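Local coordinates for protein MB2760 (Mycobacterium tuberculosis, PDB 2BNG) that hydrolyses, in vitro, long or bulky lipophilic epoxides such as 9,10-epoxystearic acid and cholesterol 5,6-oxide to diols, its physiological substrates being still unidentified, at residues G98-Q103 with K131-G136; G108-D113 with W120-D125. One frame throughout, in Å; residues are numbered along the deposited sequence.

Interaction 1. Residues G98-Q103 with K131-G136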
# COMPACT_ATOMS: atom_id res chain seq x y z
N GLY C 98 -41.04 -22.56 7.20
CA GLY C 98 -41.68 -21.38 6.64
C GLY C 98 -41.28 -20.12 7.40
O GLY C 98 -40.08 -19.82 7.53
N PRO C 99 -42.29 -19.39 7.96
CA PRO C 99 -42.01 -18.12 8.63
C PRO C 99 -41.66 -18.31 10.10
O PRO C 99 -41.30 -17.34 10.77
CB PRO C 99 -43.33 -17.35 8.50
CG PRO C 99 -44.41 -18.46 8.48
CD PRO C 99 -43.73 -19.74 7.98
N LEU C 100 -41.79 -19.54 10.60
CA LEU C 100 -41.41 -19.87 11.97
C LEU C 100 -39.90 -20.15 12.10
O LEU C 100 -39.37 -21.05 11.44
CB LEU C 100 -42.22 -21.07 12.47
CG LEU C 100 -41.88 -21.59 13.87
CD1 LEU C 100 -42.14 -20.51 14.97
CD2 LEU C 100 -42.61 -22.93 14.18
N ARG C 101 -39.22 -19.38 12.95
CA ARG C 101 -37.81 -19.60 13.21
C ARG C 101 -37.58 -19.89 14.68
O ARG C 101 -37.98 -19.11 15.54
CB ARG C 101 -37.00 -18.37 12.78
CG ARG C 101 -35.55 -18.38 13.23
CD ARG C 101 -34.94 -17.04 12.94
NE ARG C 101 -33.50 -17.10 13.15
CZ ARG C 101 -32.63 -17.37 12.19
NH1 ARG C 101 -33.07 -17.56 10.95
NH2 ARG C 101 -31.33 -17.47 12.47
N VAL C 102 -36.96 -21.04 14.96
CA VAL C 102 -36.72 -21.47 16.32
C VAL C 102 -35.21 -21.59 16.56
O VAL C 102 -34.53 -22.43 15.97
CB VAL C 102 -37.40 -22.84 16.64
CG1 VAL C 102 -37.13 -23.27 18.08
CG2 VAL C 102 -38.91 -22.78 16.35
N GLN C 103 -34.72 -20.75 17.46
CA GLN C 103 -33.30 -20.61 17.67
C GLN C 103 -32.92 -21.02 19.09
O GLN C 103 -33.63 -20.68 20.05
CB GLN C 103 -32.92 -19.15 17.40
CG GLN C 103 -31.46 -18.88 17.23
CD GLN C 103 -31.23 -17.52 16.57
OE1 GLN C 103 -31.64 -17.31 15.47
NE2 GLN C 103 -30.60 -16.62 17.26
N LYS C 131 -38.19 -21.81 25.05
CA LYS C 131 -38.07 -20.35 24.94
C LYS C 131 -37.86 -19.88 23.51
O LYS C 131 -38.39 -18.84 23.12
CB LYS C 131 -36.94 -19.82 25.82
CG LYS C 131 -37.31 -19.72 27.29
CD LYS C 131 -36.21 -19.06 28.13
CE LYS C 131 -34.90 -19.82 28.03
NZ LYS C 131 -33.80 -19.03 28.63
N GLY C 132 -37.10 -20.65 22.74
CA GLY C 132 -36.88 -20.36 21.33
C GLY C 132 -38.16 -20.50 20.53
O GLY C 132 -38.40 -19.73 19.61
N LEU C 133 -38.98 -21.48 20.90
CA LEU C 133 -40.27 -21.72 20.25
C LEU C 133 -41.26 -20.58 20.52
O LEU C 133 -41.95 -20.12 19.61
CB LEU C 133 -40.86 -23.08 20.67
CG LEU C 133 -42.18 -23.50 19.98
CD1 LEU C 133 -42.01 -23.59 18.44
CD2 LEU C 133 -42.71 -24.80 20.56
N LEU C 134 -41.30 -20.11 21.76
CA LEU C 134 -42.19 -19.02 22.16
C LEU C 134 -41.83 -17.74 21.46
O LEU C 134 -42.71 -16.99 21.03
CB LEU C 134 -42.17 -18.80 23.67
CG LEU C 134 -43.05 -19.79 24.43
CD1 LEU C 134 -42.68 -19.79 25.89
CD2 LEU C 134 -44.52 -19.49 24.34
N ARG C 135 -40.54 -17.48 21.35
CA ARG C 135 -40.08 -16.33 20.63
C ARG C 135 -40.34 -16.43 19.13
O ARG C 135 -40.65 -15.43 18.48
CB ARG C 135 -38.61 -16.14 20.86
CG ARG C 135 -38.29 -14.77 20.57
CD ARG C 135 -36.90 -14.61 20.56
NE ARG C 135 -36.54 -13.39 19.87
CZ ARG C 135 -35.76 -12.49 20.44
NH1 ARG C 135 -35.36 -12.73 21.67
NH2 ARG C 135 -35.41 -11.39 19.81
N GLY C 136 -40.19 -17.64 18.58
CA GLY C 136 -40.52 -17.90 17.19
C GLY C 136 -41.98 -17.61 16.94
O GLY C 136 -42.35 -16.89 16.00
O HOH W 1 -40.61 -17.03 13.91
O HOH W 2 -36.29 -18.36 18.61

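Interaction 2. Residues G108-D113 with W120-D125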
# COMPACT_ATOMS: atom_id res chain seq x y z
N GLY C 108 -22.09 -29.44 20.20
CA GLY C 108 -21.94 -30.67 19.47
C GLY C 108 -20.57 -31.25 19.68
O GLY C 108 -19.57 -30.52 19.72
N VAL C 109 -20.52 -32.57 19.85
CA VAL C 109 -19.25 -33.28 19.85
C VAL C 109 -19.22 -34.26 18.67
O VAL C 109 -20.19 -34.97 18.37
CB VAL C 109 -18.89 -33.97 21.20
CG1 VAL C 109 -19.37 -33.18 22.42
CG2 VAL C 109 -19.43 -35.34 21.26
N PHE C 110 -18.09 -34.25 17.97
CA PHE C 110 -17.90 -35.08 16.79
C PHE C 110 -16.67 -35.93 16.98
O PHE C 110 -15.79 -35.58 17.77
CB PHE C 110 -17.73 -34.21 15.54
CG PHE C 110 -18.85 -33.23 15.34
CD1 PHE C 110 -18.97 -32.10 16.13
CD2 PHE C 110 -19.81 -33.45 14.35
CE1 PHE C 110 -20.02 -31.18 15.94
CE2 PHE C 110 -20.86 -32.55 14.15
CZ PHE C 110 -20.96 -31.40 14.94
N GLU C 111 -16.64 -37.03 16.25
CA GLU C 111 -15.41 -37.77 16.02
C GLU C 111 -15.20 -37.91 14.53
O GLU C 111 -16.11 -38.27 13.77
CB GLU C 111 -15.44 -39.14 16.70
CG GLU C 111 -14.60 -39.17 17.95
CD GLU C 111 -15.05 -40.24 18.91
OE1 GLU C 111 -15.40 -41.34 18.45
OE2 GLU C 111 -15.04 -39.98 20.14
N VAL C 112 -13.99 -37.61 14.09
CA VAL C 112 -13.67 -37.75 12.68
C VAL C 112 -12.49 -38.68 12.45
O VAL C 112 -11.47 -38.63 13.14
CB VAL C 112 -13.62 -36.36 11.90
CG1 VAL C 112 -13.89 -35.15 12.80
CG2 VAL C 112 -12.35 -36.20 11.08
N ASP C 113 -12.67 -39.56 11.48
CA ASP C 113 -11.72 -40.58 11.14
C ASP C 113 -11.53 -40.45 9.65
O ASP C 113 -12.46 -40.70 8.87
CB ASP C 113 -12.28 -41.96 11.52
CG ASP C 113 -11.42 -43.13 11.03
OD1 ASP C 113 -10.18 -43.00 10.97
OD2 ASP C 113 -11.98 -44.21 10.72
N TRP C 120 -21.63 -37.93 15.69
CA TRP C 120 -22.22 -36.59 15.69
C TRP C 120 -23.24 -36.57 16.82
O TRP C 120 -24.31 -37.21 16.76
CB TRP C 120 -22.86 -36.28 14.35
CG TRP C 120 -23.68 -35.03 14.28
CD1 TRP C 120 -23.63 -33.97 15.13
CD2 TRP C 120 -24.65 -34.71 13.27
NE1 TRP C 120 -24.52 -32.99 14.72
CE2 TRP C 120 -25.17 -33.43 13.59
CE3 TRP C 120 -25.13 -35.37 12.13
CZ2 TRP C 120 -26.14 -32.79 12.80
CZ3 TRP C 120 -26.12 -34.74 11.35
CH2 TRP C 120 -26.60 -33.47 11.69
N ARG C 121 -22.88 -35.85 17.88
CA ARG C 121 -23.66 -35.84 19.11
C ARG C 121 -24.02 -34.40 19.50
O ARG C 121 -23.16 -33.62 19.93
CB ARG C 121 -22.86 -36.50 20.23
CG ARG C 121 -23.70 -36.69 21.46
CD ARG C 121 -22.92 -37.27 22.63
NE ARG C 121 -22.61 -38.69 22.46
CZ ARG C 121 -21.45 -39.23 22.83
NH1 ARG C 121 -20.49 -38.47 23.35
NH2 ARG C 121 -21.22 -40.51 22.64
N ASP C 122 -25.28 -34.04 19.33
CA ASP C 122 -25.68 -32.67 19.63
C ASP C 122 -26.41 -32.62 20.97
O ASP C 122 -27.31 -33.44 21.23
CB ASP C 122 -26.55 -32.10 18.50
CG ASP C 122 -25.72 -31.46 17.36
OD1 ASP C 122 -24.49 -31.23 17.50
OD2 ASP C 122 -26.30 -31.16 16.30
N TYR C 123 -25.99 -31.68 21.80
CA TYR C 123 -26.56 -31.41 23.11
C TYR C 123 -27.34 -30.09 23.08
O TYR C 123 -26.87 -29.10 22.55
CB TYR C 123 -25.44 -31.22 24.13
CG TYR C 123 -24.65 -32.44 24.51
CD1 TYR C 123 -23.48 -32.78 23.82
CD2 TYR C 123 -25.04 -33.25 25.60
CE1 TYR C 123 -22.72 -33.90 24.21
CE2 TYR C 123 -24.29 -34.36 25.99
CZ TYR C 123 -23.14 -34.67 25.28
OH TYR C 123 -22.42 -35.77 25.64
N PHE C 124 -28.51 -30.08 23.71
CA PHE C 124 -29.30 -28.85 23.87
C PHE C 124 -30.24 -29.03 25.06
O PHE C 124 -30.35 -30.13 25.61
CB PHE C 124 -30.12 -28.55 22.60
CG PHE C 124 -30.85 -29.72 22.07
CD1 PHE C 124 -30.31 -30.50 21.07
CD2 PHE C 124 -32.08 -30.06 22.59
CE1 PHE C 124 -30.99 -31.59 20.57
CE2 PHE C 124 -32.78 -31.16 22.11
CZ PHE C 124 -32.23 -31.93 21.11
N ASP C 125 -30.94 -27.95 25.43
CA ASP C 125 -31.81 -27.89 26.62
C ASP C 125 -33.27 -27.67 26.16
O ASP C 125 -33.54 -26.79 25.35
CB ASP C 125 -31.28 -26.76 27.51
CG ASP C 125 -32.25 -26.29 28.57
OD1 ASP C 125 -33.02 -27.08 29.14
OD2 ASP C 125 -32.19 -25.08 28.90

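Interaction 1. Residues G98-Q103 with K131-G136
Leu100 opens the strand by laying its CD1 methyl against the backbone of Gly136, 3.5 Å from Gly136 C; CG stands anti to the backbone N and beside the carbonyl carbon (chi1 177°), and from there CD1 reaches the helix. Beside it a water joins the two segments: it donates to Pro99 O and to Gly136 O (2.7 Å from the latter) and accepts from Arg101 N. Arg101 meets the helix with its backbone, its O lying 3.3 Å from Gly136 CA, while its guanidinium turns from the helix. There NE and NH2 grip Gln103 OE1 side-on, both bonds lying close to the guanidinium plane, and NH2 also forms a salt bridge with Glu74. Val102 divides its two methyls between helix backbone and helix side chain: CG1 rests on the peptide between Gly132 and Leu133, 3.8 Å from Leu133 N, and CG2 meets Leu133 CD1 at 3.8 Å, the two side chains crossing obliquely. At Gln103 the backbone takes over again. Gln103 O receives a CA-H...O contact from Gly132 CA (3.5 Å), and Gln103 N donates to a second water, which in turn donates to Gly132 O, 2.7 Å away. Gly132 and Gly136, four residues apart, form a Gly-x-x-x-Gly face along which the helix comes near the strand backbone; the directions of segments 100-103 and 131-136 are at 153°, roughly antiparallel. The chemistry is therefore that of a close backbone approach: direct hydrogen bonds are absent, two waters bridge the polar groups, and leucine and valine methyls supply the apolar part.

Interaction 2. Residues G108-D113 with W120-D125
Arg121 O accepts the hydrogen bond of Val109 N at 2.8 Å and also receives a CA-H...O contact from Gly108 CA, 3.2 Å away. The return bond, Arg121 N to Val109 O at 2.9 Å, completes the antiparallel hydrogen-bonded pair, and Gly108 with Asp122 and Phe110 with Trp120 are non-hydrogen-bonded pairs on either side of it. On the face of Phe110, Trp120 and Asp122, the two aromatic side chains lie side by side. Their planes are only 11° apart, but the offset between the Phe110 ring and the five-membered ring of Trp120 is so large that little of one lies over the other, and Phe110 CE2 reaches Trp120 CD1 at 3.3 Å. Farther out, Trp120 NE1 gives a weak hydrogen bond to Asp122 OD2, which Arg91 also holds by a salt bridge. Asp122 OD1 comes within 3.3 Å of Gly108 CA, lying close over a residue without a side chain. On the other face Val109 CG2 lies alongside Arg121 CB (3.8 Å), while Val109 CG1 approaches the edge of the Tyr123 ring at CE1 (3.9 Å). Arg121 carries its charge to Glu47 and to Glu90 of the second subunit, which also binds Tyr123 OH, so this face belongs to the subunit interface. The arrangement is a beta hairpin of the curved sheet found in the limonene-1,2-epoxide hydrolase family, whose hollow probably houses the active site: Asp122 is assigned as proton acceptor and lies about 5 Å, side chain to side chain, from the proton donor Asp93.

Overall arrangement
After strand 86-97 the chain passes through loop 98-99 into strand 100-113, turns after residue 113, and returns as strand 116-123; interaction 2 closes that short hairpin loop. Helix 126-139 follows and comes back to the beginning of strand 100-113, where interaction 1 closes the longer loop, with the hairpin contact lying wholly within it. Both contacts thus use strand 100-113, the first near its start and the second near its end. They are about 23 Å apart between centres, on opposite sides of the chain's centre, and do not touch. Interaction 2 joins neighbouring strands inside the mixed sheet, whereas interaction 1 ties the helix to the sheet.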